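Local coordinates for protein mannose-specific lectin (Galanthus nivalis, PDB 1JPC) that binds alpha-linked mannose, with high affinity for alpha-(1-3)-mannose oligomers, as a homotetrameric bulb lectin with antiviral activity that may serve plant defence, at residues Phe21-Gln26 with Leu31-Val36; Val63-Asn66 with Lys70-Trp73; Ile87-Lys90 with Val94-Tyr97. One frame throughout, in Å; residues are numbered along the deposited sequence.

Interaction 1: Phe21-Gln26 with Leu31-Val36; sequences FVFIMQ and LVLYDV. With MAN (alpha-D-mannopyranose), chain D; MAN (alpha-D-mannopyranose), chain B.
Val22 and Ile24 pair with Tyr34 and Val32 across a beta hairpin, the middle two strands of one antiparallel sheet of the bulb-type lectin fold. Each pair is closed by two backbone hydrogen bonds. The shortest runs from Tyr34 N to Val22 O, 2.7 Å. Between these pairs lies the non-hydrogen-bonded pair Phe23-Leu33. Weak CA-H...O contacts fill in, as from Phe23 CA to Val32 O at 3.4 Å.

The apolar contacts fall on two faces. On the face of Phe23, Leu31 and Leu33, a CH-pi contact puts Leu31 CD1 over the Phe23 ring, 4.0 Å from its centroid. Leu33 CB meets the edge of the same ring at CD1, 3.9 Å away. Trp41 of the next strand also packs on Phe23 and Leu33. On the face of Ile24 and Tyr34, Ile24 CG2 touches the edge of the tyrosine ring at CE2, 3.8 Å. Val32 CG1 lies over one face of that ring, toward its rim. Tyr34 CG sits beside its own backbone N (chi1 -75°), which lays the ring along the strand toward Gln26.

The polar contacts lie at the ends. Asp35 OD1 comes to the edge of the Phe21 ring, 3.6 Å from CE1, with the carboxylate and ring planes 84° apart. Asp35 OD2 forms a salt bridge with Arg92. Tyr34 OH is hydrogen-bonded to O4 of the chain D mannose, 2.8 Å. The bound mannose is also hydrogen-bonded to Asp28 and Asn30, and to Asp37 and Lys38 of a neighbouring subunit. The tyrosine thus has an apolar ring setting, while its hydroxyl lies between the Gln26 amide and mannose O4.

Interaction 2: Val63-Asn66 with Lys70-Trp73; sequences VVYN and KPIW
Val64 and Trp73 form a hydrogen-bonded pair in a beta hairpin of the bulb-type lectin fold, and a beta bulge follows at once. The register slips by one residue between this pair and the non-hydrogen-bonded pair Tyr65-Pro71. The chain turns a corner at Ile72. Val64 keeps both its backbone bonds through the bulge: its N donates to Trp73 O, 2.9 Å, and its O accepts from Ile72 N, 2.8 Å.

The two methyls of Val64 have separate partners. CG1, anti to the backbone N, faces Ile72 CB. CG2, beside that N, comes to Trp73 CE3 at 4.0 Å. Ile72 turns its CB toward the 63-66 strand, and its CD1 reaches Asn66 CB, also at 4.0 Å.

Tyr65 and Pro71 share the other face with Val63. Val63 CG1 lies over one face of the Tyr65 ring and also touches Pro71 CB, 3.7 Å away. Pro71 CD meets Tyr65 CE1 at 3.9 Å, the two side chains crossing at a slant. Tyr65, Pro71, Ile72 and Trp73 all line a glycan pocket occupied in this crystal. Tyr65 OH also has a weak hydrogen bond with Gln57 NE2 in that pocket.

At the turn end of the ladder, Asn66 makes two bonds to Lys70. Its backbone N donates to Lys70 O, 3.2 Å. Its CG lies between the backbone N and the carbonyl carbon (chi1 68°), which folds the amide back across the turn. There Asn66 OD1 accepts Lys70 N at 2.9 Å, and the nitrogen approaches from above the amide plane, 38° out of it.

Interaction 3: Ile87-Lys90 with Val94-Tyr97; sequences ILQK and VVIY. With MAN (alpha-D-mannopyranose), chain C.
This beta hairpin carries a mannose site of the bulb-type lectin fold, with Gln89 and Tyr97 reaching the sugar from its two arms. The backbone ladder is short. Ile87 N donates to Val95 O, 2.7 Å, and Val95 N returns a bond to Ile87 O, 2.9 Å. Leu88 and Val94 form the adjoining non-hydrogen-bonded pair, and their methyls touch loosely.

The polar side chains meet beyond the ladder. Tyr97 OH donates to Gln89 OE1, 2.7 Å. The hydroxyl lies in the plane of the amide, on a lone pair of OE1. The oxygen in turn sits at the edge of the tyrosine ring, and amide and ring planes are only 16° apart. Gln89 CG stands beside the backbone N (chi1 -43°), and the extended chain beyond it carries the amide across to Tyr97. Val95 touches both groups. Its CG2 meets Gln89 OE1 at 3.4 Å, and its CG1 lies over one face of the Tyr97 ring, toward the rim. Ile87 CD1 meets Tyr97 CD1 at 4.0 Å.

The chain C mannose joins the same network. Its O4 donates to Tyr97 OH, 2.8 Å, so the hydroxyl accepts from the sugar while donating to OE1. Gln89 NE2 donates to mannose O3 at 3.1 Å, and Asp91 OD1 also binds NE2. These bonds fix the amide's rotation. Asp91 OD2 and Asn93 ND2 hold the sugar as well.

Strand 84-88 is the middle strand of its sheet, between strands 3-5 and 94-103. Leu88 and Val94 pack inward on strand 21-25. Residues Val95, Ile96 and Tyr97 pair with a strand of a neighbouring subunit, which carries the sheet across the interface.

How the interactions relate
The three hairpins follow one another along the chain, and each contributes to a different mannose pocket on the bulb-type lectin domain. Interaction 1 touches both others. Its centre lies about 17 Å from that of interaction 2 and about 13 Å from that of interaction 3. Toward interaction 2, Leu31 CD2 meets Val64 CG2 and Met25 SD meets Val64 CG1, both at 4.1 Å. Toward interaction 3, Phe23 CE2 packs on Val94 CG1 at 3.9 Å, and Phe21 O lies 3.6 Å from Leu88 CD2. Interactions 2 and 3 do not touch: their nearest atoms are about 7 Å apart, and they lie on opposite sides of the chain's centre.

Interaction 1: Phe21-Gln26 with Leu31-Val36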
ATOM      1  N   PHE A  21       1.279   5.112  11.114  1.00 21.81           N
ATOM      2  CA  PHE A  21       2.309   4.543  11.995  1.00 20.02           C
ATOM      3  C   PHE A  21       3.661   4.397  11.270  1.00 19.49           C
ATOM      4  O   PHE A  21       3.725   3.849  10.158  1.00 19.69           O
ATOM      5  CB  PHE A  21       1.891   3.146  12.508  1.00 19.63           C
ATOM      6  CG  PHE A  21       0.483   3.064  13.030  1.00 18.09           C
ATOM      7  CD1 PHE A  21      -0.082   4.111  13.745  1.00 21.68           C
ATOM      8  CD2 PHE A  21      -0.281   1.916  12.802  1.00 20.08           C
ATOM      9  CE1 PHE A  21      -1.386   4.025  14.224  1.00 24.18           C
ATOM     10  CE2 PHE A  21      -1.582   1.819  13.277  1.00 22.35           C
ATOM     11  CZ  PHE A  21      -2.137   2.876  13.990  1.00 23.16           C
ATOM     12  N   VAL A  22       4.731   4.864  11.910  1.00 20.24           N
ATOM     13  CA  VAL A  22       6.077   4.772  11.350  1.00 20.98           C
ATOM     14  C   VAL A  22       7.031   4.228  12.416  1.00 20.35           C
ATOM     15  O   VAL A  22       7.121   4.762  13.519  1.00 24.88           O
ATOM     16  CB  VAL A  22       6.596   6.149  10.841  1.00 22.00           C
ATOM     17  CG1 VAL A  22       8.020   6.010  10.290  1.00 19.10           C
ATOM     18  CG2 VAL A  22       5.665   6.704   9.750  1.00 23.26           C
ATOM     19  N   PHE A  23       7.671   3.111  12.105  1.00 21.73           N
ATOM     20  CA  PHE A  23       8.620   2.468  13.008  1.00 21.46           C
ATOM     21  C   PHE A  23       9.947   2.765  12.308  1.00 22.15           C
ATOM     22  O   PHE A  23      10.285   2.131  11.306  1.00 22.46           O
ATOM     23  CB  PHE A  23       8.336   0.964  13.052  1.00 23.00           C
ATOM     24  CG  PHE A  23       9.065   0.229  14.142  1.00 23.99           C
ATOM     25  CD1 PHE A  23       9.005   0.674  15.464  1.00 23.93           C
ATOM     26  CD2 PHE A  23       9.797  -0.919  13.850  1.00 22.19           C
ATOM     27  CE1 PHE A  23       9.661  -0.012  16.479  1.00 25.30           C
ATOM     28  CE2 PHE A  23      10.459  -1.615  14.864  1.00 25.69           C
ATOM     29  CZ  PHE A  23      10.389  -1.156  16.180  1.00 23.22           C
ATOM     30  N   ILE A  24      10.684   3.740  12.830  1.00 25.33           N
ATOM     31  CA  ILE A  24      11.910   4.174  12.187  1.00 23.14           C
ATOM     32  C   ILE A  24      13.222   4.011  12.962  1.00 29.41           C
ATOM     33  O   ILE A  24      13.284   4.233  14.175  1.00 26.60           O
ATOM     34  CB  ILE A  24      11.738   5.656  11.725  1.00 23.35           C
ATOM     35  CG1 ILE A  24      12.961   6.142  10.947  1.00 20.56           C
ATOM     36  CG2 ILE A  24      11.439   6.557  12.930  1.00 20.66           C
ATOM     37  CD1 ILE A  24      12.789   7.518  10.363  1.00 21.36           C
ATOM     38  N   MET A  25      14.267   3.616  12.233  1.00 27.89           N
ATOM     39  CA  MET A  25      15.606   3.468  12.785  1.00 27.39           C
ATOM     40  C   MET A  25      16.260   4.841  12.589  1.00 27.30           C
ATOM     41  O   MET A  25      16.783   5.135  11.509  1.00 26.63           O
ATOM     42  CB  MET A  25      16.390   2.409  11.999  1.00 26.48           C
ATOM     43  CG  MET A  25      17.843   2.203  12.464  1.00 25.25           C
ATOM     44  SD  MET A  25      17.990   1.499  14.143  1.00 29.01           S
ATOM     45  CE  MET A  25      18.091   2.956  15.173  1.00 19.97           C
ATOM     46  N   GLN A  26      16.200   5.692  13.610  1.00 25.62           N
ATOM     47  CA  GLN A  26      16.763   7.040  13.500  1.00 27.21           C
ATOM     48  C   GLN A  26      18.284   7.141  13.472  1.00 29.48           C
ATOM     49  O   GLN A  26      18.995   6.222  13.899  1.00 29.06           O
ATOM     50  CB  GLN A  26      16.190   7.943  14.580  1.00 23.84           C
ATOM     51  CG  GLN A  26      14.696   8.103  14.473  1.00 25.28           C
ATOM     52  CD  GLN A  26      14.130   8.977  15.556  1.00 25.41           C
ATOM     53  OE1 GLN A  26      14.792   9.267  16.546  1.00 30.13           O
ATOM     54  NE2 GLN A  26      12.902   9.418  15.371  1.00 28.18           N
ATOM     55  N   LEU A  31      15.330   3.783  18.151  1.00 27.46           N
ATOM     56  CA  LEU A  31      14.353   3.071  17.321  1.00 25.35           C
ATOM     57  C   LEU A  31      13.004   3.512  17.875  1.00 27.16           C
ATOM     58  O   LEU A  31      12.672   3.207  19.024  1.00 26.69           O
ATOM     59  CB  LEU A  31      14.536   1.563  17.457  1.00 23.29           C
ATOM     60  CG  LEU A  31      13.546   0.652  16.725  1.00 23.73           C
ATOM     61  CD1 LEU A  31      13.514   0.955  15.237  1.00 20.21           C
ATOM     62  CD2 LEU A  31      13.962  -0.781  16.951  1.00 22.09           C
ATOM     63  N   VAL A  32      12.243   4.260  17.080  1.00 27.13           N
ATOM     64  CA  VAL A  32      10.974   4.807  17.547  1.00 23.83           C
ATOM     65  C   VAL A  32       9.731   4.478  16.731  1.00 24.13           C
ATOM     66  O   VAL A  32       9.763   4.461  15.503  1.00 23.10           O
ATOM     67  CB  VAL A  32      11.060   6.359  17.627  1.00 22.00           C
ATOM     68  CG1 VAL A  32       9.906   6.935  18.450  1.00 20.36           C
ATOM     69  CG2 VAL A  32      12.411   6.802  18.184  1.00 18.24           C
ATOM     70  N   LEU A  33       8.635   4.223  17.437  1.00 24.14           N
ATOM     71  CA  LEU A  33       7.343   3.962  16.816  1.00 22.24           C
ATOM     72  C   LEU A  33       6.565   5.266  16.962  1.00 20.73           C
ATOM     73  O   LEU A  33       6.383   5.763  18.071  1.00 20.61           O
ATOM     74  CB  LEU A  33       6.591   2.847  17.540  1.00 22.40           C
ATOM     75  CG  LEU A  33       5.151   2.657  17.041  1.00 21.03           C
ATOM     76  CD1 LEU A  33       5.113   2.312  15.547  1.00 19.05           C
ATOM     77  CD2 LEU A  33       4.490   1.569  17.853  1.00 24.17           C
ATOM     78  N   TYR A  34       6.163   5.853  15.842  1.00 22.29           N
ATOM     79  CA  TYR A  34       5.422   7.104  15.848  1.00 21.17           C
ATOM     80  C   TYR A  34       4.010   6.893  15.357  1.00 23.14           C
ATOM     81  O   TYR A  34       3.788   6.075  14.466  1.00 21.57           O
ATOM     82  CB  TYR A  34       6.056   8.107  14.881  1.00 18.27           C
ATOM     83  CG  TYR A  34       7.321   8.737  15.362  1.00 21.55           C
ATOM     84  CD1 TYR A  34       7.284   9.819  16.241  1.00 21.14           C
ATOM     85  CD2 TYR A  34       8.564   8.249  14.954  1.00 21.60           C
ATOM     86  CE1 TYR A  34       8.455  10.401  16.708  1.00 22.26           C
ATOM     87  CE2 TYR A  34       9.747   8.824  15.414  1.00 21.10           C
ATOM     88  CZ  TYR A  34       9.681   9.899  16.292  1.00 23.62           C
ATOM     89  OH  TYR A  34      10.837  10.481  16.757  1.00 24.33           O
ATOM     90  N   ASP A  35       3.061   7.607  15.957  1.00 23.87           N
ATOM     91  CA  ASP A  35       1.670   7.587  15.502  1.00 27.73           C
ATOM     92  C   ASP A  35       1.545   9.053  15.074  1.00 27.77           C
ATOM     93  O   ASP A  35       1.329   9.955  15.902  1.00 27.99           O
ATOM     94  CB  ASP A  35       0.704   7.248  16.629  1.00 27.13           C
ATOM     95  CG  ASP A  35      -0.720   7.088  16.143  1.00 31.33           C
ATOM     96  OD1 ASP A  35      -1.022   7.503  15.001  1.00 30.76           O
ATOM     97  OD2 ASP A  35      -1.541   6.544  16.912  1.00 38.01           O
ATOM     98  N   VAL A  36       1.776   9.281  13.785  1.00 28.38           N
ATOM     99  CA  VAL A  36       1.817  10.617  13.189  1.00 28.45           C
ATOM    100  C   VAL A  36       3.075  11.266  13.798  1.00 30.99           C
ATOM    101  O   VAL A  36       4.180  10.753  13.602  1.00 31.81           O
ATOM    102  CB  VAL A  36       0.523  11.471  13.423  1.00 29.34           C
ATOM    103  CG1 VAL A  36       0.614  12.793  12.644  1.00 26.82           C
ATOM    104  CG2 VAL A  36      -0.713  10.704  12.951  1.00 28.43           C
TER
HETATM  105  C1  MAN D   1      14.589  11.109  21.765  0.70 36.53           C
HETATM  106  C2  MAN D   1      14.804  11.362  20.271  0.70 33.92           C
HETATM  107  C3  MAN D   1      13.484  11.736  19.601  0.70 34.24           C
HETATM  108  C4  MAN D   1      12.407  10.695  19.907  0.70 33.10           C
HETATM  109  C5  MAN D   1      12.297  10.455  21.411  0.70 34.15           C
HETATM  110  C6  MAN D   1      11.351   9.322  21.750  0.70 33.43           C
HETATM  111  O1  MAN D   1      14.181  12.272  22.409  0.70 38.60           O
HETATM  112  O2  MAN D   1      15.318  10.186  19.672  0.70 30.81           O
HETATM  113  O3  MAN D   1      13.661  11.828  18.174  0.70 34.21           O
HETATM  114  O4  MAN D   1      11.158  11.159  19.412  0.70 34.16           O
HETATM  115  O5  MAN D   1      13.585  10.101  21.966  0.70 37.26           O
HETATM  116  O6  MAN D   1      11.323   9.138  23.181  0.70 36.49           O
HETATM  117  C1  MAN B   2      13.375  13.075  17.615  0.70 38.83           C
HETATM  118  C2  MAN B   2      13.300  12.961  16.088  0.70 40.07           C
HETATM  119  C3  MAN B   2      14.688  12.764  15.463  0.70 43.66           C
HETATM  120  C4  MAN B   2      15.676  13.796  16.003  0.70 46.33           C
HETATM  121  C5  MAN B   2      15.665  13.775  17.529  0.70 48.08           C
HETATM  122  C6  MAN B   2      16.590  14.812  18.147  0.70 50.70           C
HETATM  123  O2  MAN B   2      12.703  14.129  15.549  0.70 39.78           O
HETATM  124  O3  MAN B   2      14.591  12.912  14.052  0.70 40.71           O
HETATM  125  O4  MAN B   2      16.982  13.512  15.518  0.70 49.08           O
HETATM  126  O5  MAN B   2      14.332  14.052  18.002  0.70 43.06           O
HETATM  127  O6  MAN B   2      16.095  16.128  17.936  0.70 57.88           O

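Interaction 2: Val63-Asn66 with Lys70-Trp73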
ATOM      1  N   VAL A  63      17.874  -6.864  16.610  1.00 30.49           N
ATOM      2  CA  VAL A  63      18.981  -6.127  17.225  1.00 29.36           C
ATOM      3  C   VAL A  63      19.360  -4.793  16.559  1.00 29.89           C
ATOM      4  O   VAL A  63      19.455  -4.711  15.332  1.00 28.81           O
ATOM      5  CB  VAL A  63      20.266  -7.016  17.239  1.00 32.55           C
ATOM      6  CG1 VAL A  63      21.358  -6.375  18.088  1.00 31.64           C
ATOM      7  CG2 VAL A  63      19.949  -8.428  17.731  1.00 30.49           C
ATOM      8  N   VAL A  64      19.581  -3.758  17.371  1.00 27.01           N
ATOM      9  CA  VAL A  64      20.022  -2.455  16.873  1.00 27.42           C
ATOM     10  C   VAL A  64      21.556  -2.447  17.001  1.00 32.16           C
ATOM     11  O   VAL A  64      22.088  -2.591  18.106  1.00 32.16           O
ATOM     12  CB  VAL A  64      19.447  -1.294  17.711  1.00 25.46           C
ATOM     13  CG1 VAL A  64      20.088   0.027  17.297  1.00 25.65           C
ATOM     14  CG2 VAL A  64      17.955  -1.212  17.532  1.00 22.57           C
ATOM     15  N   TYR A  65      22.261  -2.310  15.883  1.00 32.14           N
ATOM     16  CA  TYR A  65      23.725  -2.307  15.874  1.00 35.87           C
ATOM     17  C   TYR A  65      24.334  -0.955  15.529  1.00 36.93           C
ATOM     18  O   TYR A  65      23.792  -0.230  14.697  1.00 42.15           O
ATOM     19  CB  TYR A  65      24.246  -3.310  14.841  1.00 34.32           C
ATOM     20  CG  TYR A  65      24.129  -4.757  15.232  1.00 37.53           C
ATOM     21  CD1 TYR A  65      24.903  -5.283  16.264  1.00 37.37           C
ATOM     22  CD2 TYR A  65      23.257  -5.610  14.556  1.00 36.74           C
ATOM     23  CE1 TYR A  65      24.812  -6.623  16.619  1.00 38.77           C
ATOM     24  CE2 TYR A  65      23.157  -6.955  14.901  1.00 37.15           C
ATOM     25  CZ  TYR A  65      23.937  -7.454  15.935  1.00 37.00           C
ATOM     26  OH  TYR A  65      23.839  -8.778  16.293  1.00 35.44           O
ATOM     27  N   ASN A  66      25.451  -0.600  16.160  1.00 36.37           N
ATOM     28  CA  ASN A  66      26.116   0.650  15.803  1.00 37.49           C
ATOM     29  C   ASN A  66      27.094   0.285  14.678  1.00 40.27           C
ATOM     30  O   ASN A  66      27.249  -0.899  14.360  1.00 39.14           O
ATOM     31  CB  ASN A  66      26.801   1.322  17.014  1.00 40.61           C
ATOM     32  CG  ASN A  66      28.012   0.554  17.546  1.00 38.70           C
ATOM     33  OD1 ASN A  66      28.407  -0.489  17.027  1.00 38.79           O
ATOM     34  ND2 ASN A  66      28.611   1.093  18.596  1.00 34.85           N
ATOM     35  N   LYS A  70      28.398  -3.393  17.478  1.00 41.85           N
ATOM     36  CA  LYS A  70      28.152  -3.732  18.875  1.00 41.34           C
ATOM     37  C   LYS A  70      26.644  -3.541  19.084  1.00 38.84           C
ATOM     38  O   LYS A  70      26.076  -2.547  18.622  1.00 36.04           O
ATOM     39  CB  LYS A  70      28.898  -2.779  19.819  1.00 44.29           C
ATOM     40  CG  LYS A  70      30.325  -2.468  19.426  1.00 51.89           C
ATOM     41  CD  LYS A  70      31.216  -3.690  19.513  1.00 60.47           C
ATOM     42  CE  LYS A  70      32.638  -3.358  19.080  1.00 65.69           C
ATOM     43  NZ  LYS A  70      33.525  -4.554  19.092  1.00 70.54           N
ATOM     44  N   PRO A  71      25.967  -4.513  19.724  1.00 38.63           N
ATOM     45  CA  PRO A  71      24.520  -4.413  19.978  1.00 36.95           C
ATOM     46  C   PRO A  71      24.147  -3.355  21.021  1.00 37.24           C
ATOM     47  O   PRO A  71      24.530  -3.444  22.186  1.00 42.04           O
ATOM     48  CB  PRO A  71      24.158  -5.825  20.448  1.00 36.85           C
ATOM     49  CG  PRO A  71      25.429  -6.320  21.067  1.00 38.45           C
ATOM     50  CD  PRO A  71      26.466  -5.850  20.079  1.00 36.30           C
ATOM     51  N   ILE A  72      23.393  -2.356  20.578  1.00 36.14           N
ATOM     52  CA  ILE A  72      22.928  -1.249  21.406  1.00 35.52           C
ATOM     53  C   ILE A  72      21.638  -1.628  22.146  1.00 37.13           C
ATOM     54  O   ILE A  72      21.382  -1.155  23.254  1.00 40.85           O
ATOM     55  CB  ILE A  72      22.643   0.001  20.518  1.00 37.66           C
ATOM     56  CG1 ILE A  72      23.903   0.405  19.744  1.00 40.90           C
ATOM     57  CG2 ILE A  72      22.119   1.156  21.349  1.00 37.25           C
ATOM     58  CD1 ILE A  72      25.107   0.716  20.618  1.00 38.98           C
ATOM     59  N   TRP A  73      20.816  -2.462  21.515  1.00 33.41           N
ATOM     60  CA  TRP A  73      19.553  -2.913  22.086  1.00 32.08           C
ATOM     61  C   TRP A  73      19.156  -4.194  21.369  1.00 33.27           C
ATOM     62  O   TRP A  73      19.540  -4.406  20.217  1.00 35.27           O
ATOM     63  CB  TRP A  73      18.471  -1.841  21.874  1.00 31.27           C
ATOM     64  CG  TRP A  73      17.078  -2.237  22.331  1.00 30.87           C
ATOM     65  CD1 TRP A  73      16.522  -2.013  23.559  1.00 26.86           C
ATOM     66  CD2 TRP A  73      16.079  -2.922  21.558  1.00 30.75           C
ATOM     67  NE1 TRP A  73      15.247  -2.520  23.602  1.00 29.17           N
ATOM     68  CE2 TRP A  73      14.946  -3.084  22.392  1.00 29.67           C
ATOM     69  CE3 TRP A  73      16.033  -3.420  20.245  1.00 29.17           C
ATOM     70  CZ2 TRP A  73      13.779  -3.723  21.959  1.00 30.08           C
ATOM     71  CZ3 TRP A  73      14.875  -4.058  19.813  1.00 31.35           C
ATOM     72  CH2 TRP A  73      13.762  -4.204  20.670  1.00 31.45           C
TER

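Interaction 3: Ile87-Lys90 with Val94-Tyr97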
ATOM      1  N   ILE A  87       6.549  -7.465  12.184  1.00 17.19           N
ATOM      2  CA  ILE A  87       5.467  -6.750  11.529  1.00 19.40           C
ATOM      3  C   ILE A  87       4.943  -5.547  12.296  1.00 20.06           C
ATOM      4  O   ILE A  87       4.763  -5.615  13.516  1.00 19.20           O
ATOM      5  CB  ILE A  87       4.247  -7.697  11.301  1.00 19.78           C
ATOM      6  CG1 ILE A  87       4.683  -8.980  10.608  1.00 18.33           C
ATOM      7  CG2 ILE A  87       3.162  -7.003  10.457  1.00 17.74           C
ATOM      8  CD1 ILE A  87       3.563  -9.969  10.449  1.00 21.78           C
ATOM      9  N   LEU A  88       4.752  -4.438  11.584  1.00 19.38           N
ATOM     10  CA  LEU A  88       4.145  -3.235  12.158  1.00 20.01           C
ATOM     11  C   LEU A  88       2.692  -3.483  11.744  1.00 22.06           C
ATOM     12  O   LEU A  88       2.318  -3.292  10.580  1.00 21.24           O
ATOM     13  CB  LEU A  88       4.675  -1.950  11.507  1.00 20.63           C
ATOM     14  CG  LEU A  88       3.842  -0.657  11.651  1.00 21.42           C
ATOM     15  CD1 LEU A  88       3.316  -0.469  13.055  1.00 18.73           C
ATOM     16  CD2 LEU A  88       4.680   0.544  11.247  1.00 16.85           C
ATOM     17  N   GLN A  89       1.898  -3.969  12.691  1.00 21.53           N
ATOM     18  CA  GLN A  89       0.510  -4.338  12.434  1.00 19.94           C
ATOM     19  C   GLN A  89      -0.486  -3.198  12.347  1.00 18.62           C
ATOM     20  O   GLN A  89      -0.259  -2.099  12.851  1.00 18.33           O
ATOM     21  CB  GLN A  89       0.021  -5.348  13.488  1.00 20.04           C
ATOM     22  CG  GLN A  89       1.010  -6.455  13.814  1.00 18.39           C
ATOM     23  CD  GLN A  89       0.448  -7.537  14.723  1.00 19.35           C
ATOM     24  OE1 GLN A  89       0.881  -8.680  14.654  1.00 23.29           O
ATOM     25  NE2 GLN A  89      -0.510  -7.185  15.577  1.00 17.86           N
ATOM     26  N   LYS A  90      -1.627  -3.505  11.740  1.00 20.28           N
ATOM     27  CA  LYS A  90      -2.708  -2.548  11.592  1.00 22.53           C
ATOM     28  C   LYS A  90      -3.270  -2.083  12.944  1.00 24.54           C
ATOM     29  O   LYS A  90      -3.876  -1.007  13.029  1.00 27.41           O
ATOM     30  CB  LYS A  90      -3.818  -3.136  10.708  1.00 22.87           C
ATOM     31  CG  LYS A  90      -4.471  -4.397  11.238  1.00 23.26           C
ATOM     32  CD  LYS A  90      -5.449  -4.944  10.222  1.00 24.67           C
ATOM     33  CE  LYS A  90      -6.200  -6.154  10.758  1.00 25.18           C
ATOM     34  NZ  LYS A  90      -7.077  -6.734   9.693  1.00 28.33           N
ATOM     35  N   VAL A  94       3.869  -3.789  17.164  1.00 22.42           N
ATOM     36  CA  VAL A  94       5.006  -4.214  16.359  1.00 20.85           C
ATOM     37  C   VAL A  94       5.292  -5.577  16.979  1.00 22.20           C
ATOM     38  O   VAL A  94       5.603  -5.671  18.168  1.00 24.27           O
ATOM     39  CB  VAL A  94       6.207  -3.274  16.524  1.00 20.95           C
ATOM     40  CG1 VAL A  94       7.386  -3.814  15.754  1.00 19.06           C
ATOM     41  CG2 VAL A  94       5.842  -1.880  16.047  1.00 17.50           C
ATOM     42  N   VAL A  95       5.152  -6.631  16.186  1.00 21.30           N
ATOM     43  CA  VAL A  95       5.313  -7.989  16.678  1.00 20.93           C
ATOM     44  C   VAL A  95       6.279  -8.847  15.844  1.00 23.79           C
ATOM     45  O   VAL A  95       6.365  -8.682  14.630  1.00 23.73           O
ATOM     46  CB  VAL A  95       3.925  -8.683  16.675  1.00 18.43           C
ATOM     47  CG1 VAL A  95       3.969 -10.025  17.382  1.00 16.94           C
ATOM     48  CG2 VAL A  95       2.879  -7.770  17.282  1.00 14.67           C
ATOM     49  N   ILE A  96       7.007  -9.747  16.509  1.00 25.03           N
ATOM     50  CA  ILE A  96       7.913 -10.684  15.831  1.00 26.19           C
ATOM     51  C   ILE A  96       7.213 -12.058  15.876  1.00 25.24           C
ATOM     52  O   ILE A  96       6.786 -12.497  16.944  1.00 27.15           O
ATOM     53  CB  ILE A  96       9.284 -10.826  16.557  1.00 24.82           C
ATOM     54  CG1 ILE A  96      10.107  -9.549  16.432  1.00 21.84           C
ATOM     55  CG2 ILE A  96      10.076 -11.995  15.985  1.00 21.72           C
ATOM     56  CD1 ILE A  96      11.419  -9.598  17.201  1.00 24.16           C
ATOM     57  N   TYR A  97       7.021 -12.686  14.721  1.00 22.52           N
ATOM     58  CA  TYR A  97       6.395 -14.004  14.657  1.00 22.78           C
ATOM     59  C   TYR A  97       7.397 -14.947  14.014  1.00 25.80           C
ATOM     60  O   TYR A  97       8.198 -14.530  13.167  1.00 26.27           O
ATOM     61  CB  TYR A  97       5.131 -14.019  13.784  1.00 21.06           C
ATOM     62  CG  TYR A  97       3.943 -13.245  14.300  1.00 19.71           C
ATOM     63  CD1 TYR A  97       3.772 -11.900  13.976  1.00 21.12           C
ATOM     64  CD2 TYR A  97       2.952 -13.874  15.047  1.00 19.83           C
ATOM     65  CE1 TYR A  97       2.642 -11.204  14.382  1.00 22.84           C
ATOM     66  CE2 TYR A  97       1.816 -13.188  15.462  1.00 21.25           C
ATOM     67  CZ  TYR A  97       1.667 -11.855  15.124  1.00 26.03           C
ATOM     68  OH  TYR A  97       0.546 -11.176  15.531  1.00 26.57           O
TER
HETATM   69  C1  MAN C   2      -1.707  -8.426  20.816  0.50 25.93           C
HETATM   70  C2  MAN C   2      -2.091  -8.347  19.342  0.50 28.18           C
HETATM   71  C3  MAN C   2      -1.648  -9.622  18.611  0.50 27.71           C
HETATM   72  C4  MAN C   2      -0.163  -9.904  18.861  0.50 25.32           C
HETATM   73  C5  MAN C   2       0.157  -9.869  20.356  0.50 26.15           C
HETATM   74  C6  MAN C   2       1.642  -9.963  20.649  0.50 25.16           C
HETATM   75  O2  MAN C   2      -1.470  -7.215  18.754  0.50 30.16           O
HETATM   76  O3  MAN C   2      -1.867  -9.477  17.215  0.50 26.76           O
HETATM   77  O4  MAN C   2       0.173 -11.180  18.332  0.50 23.95           O
HETATM   78  O5  MAN C   2      -0.309  -8.631  20.936  0.50 26.41           O
HETATM   79  O6  MAN C   2       1.951  -9.408  21.920  0.50 30.37           O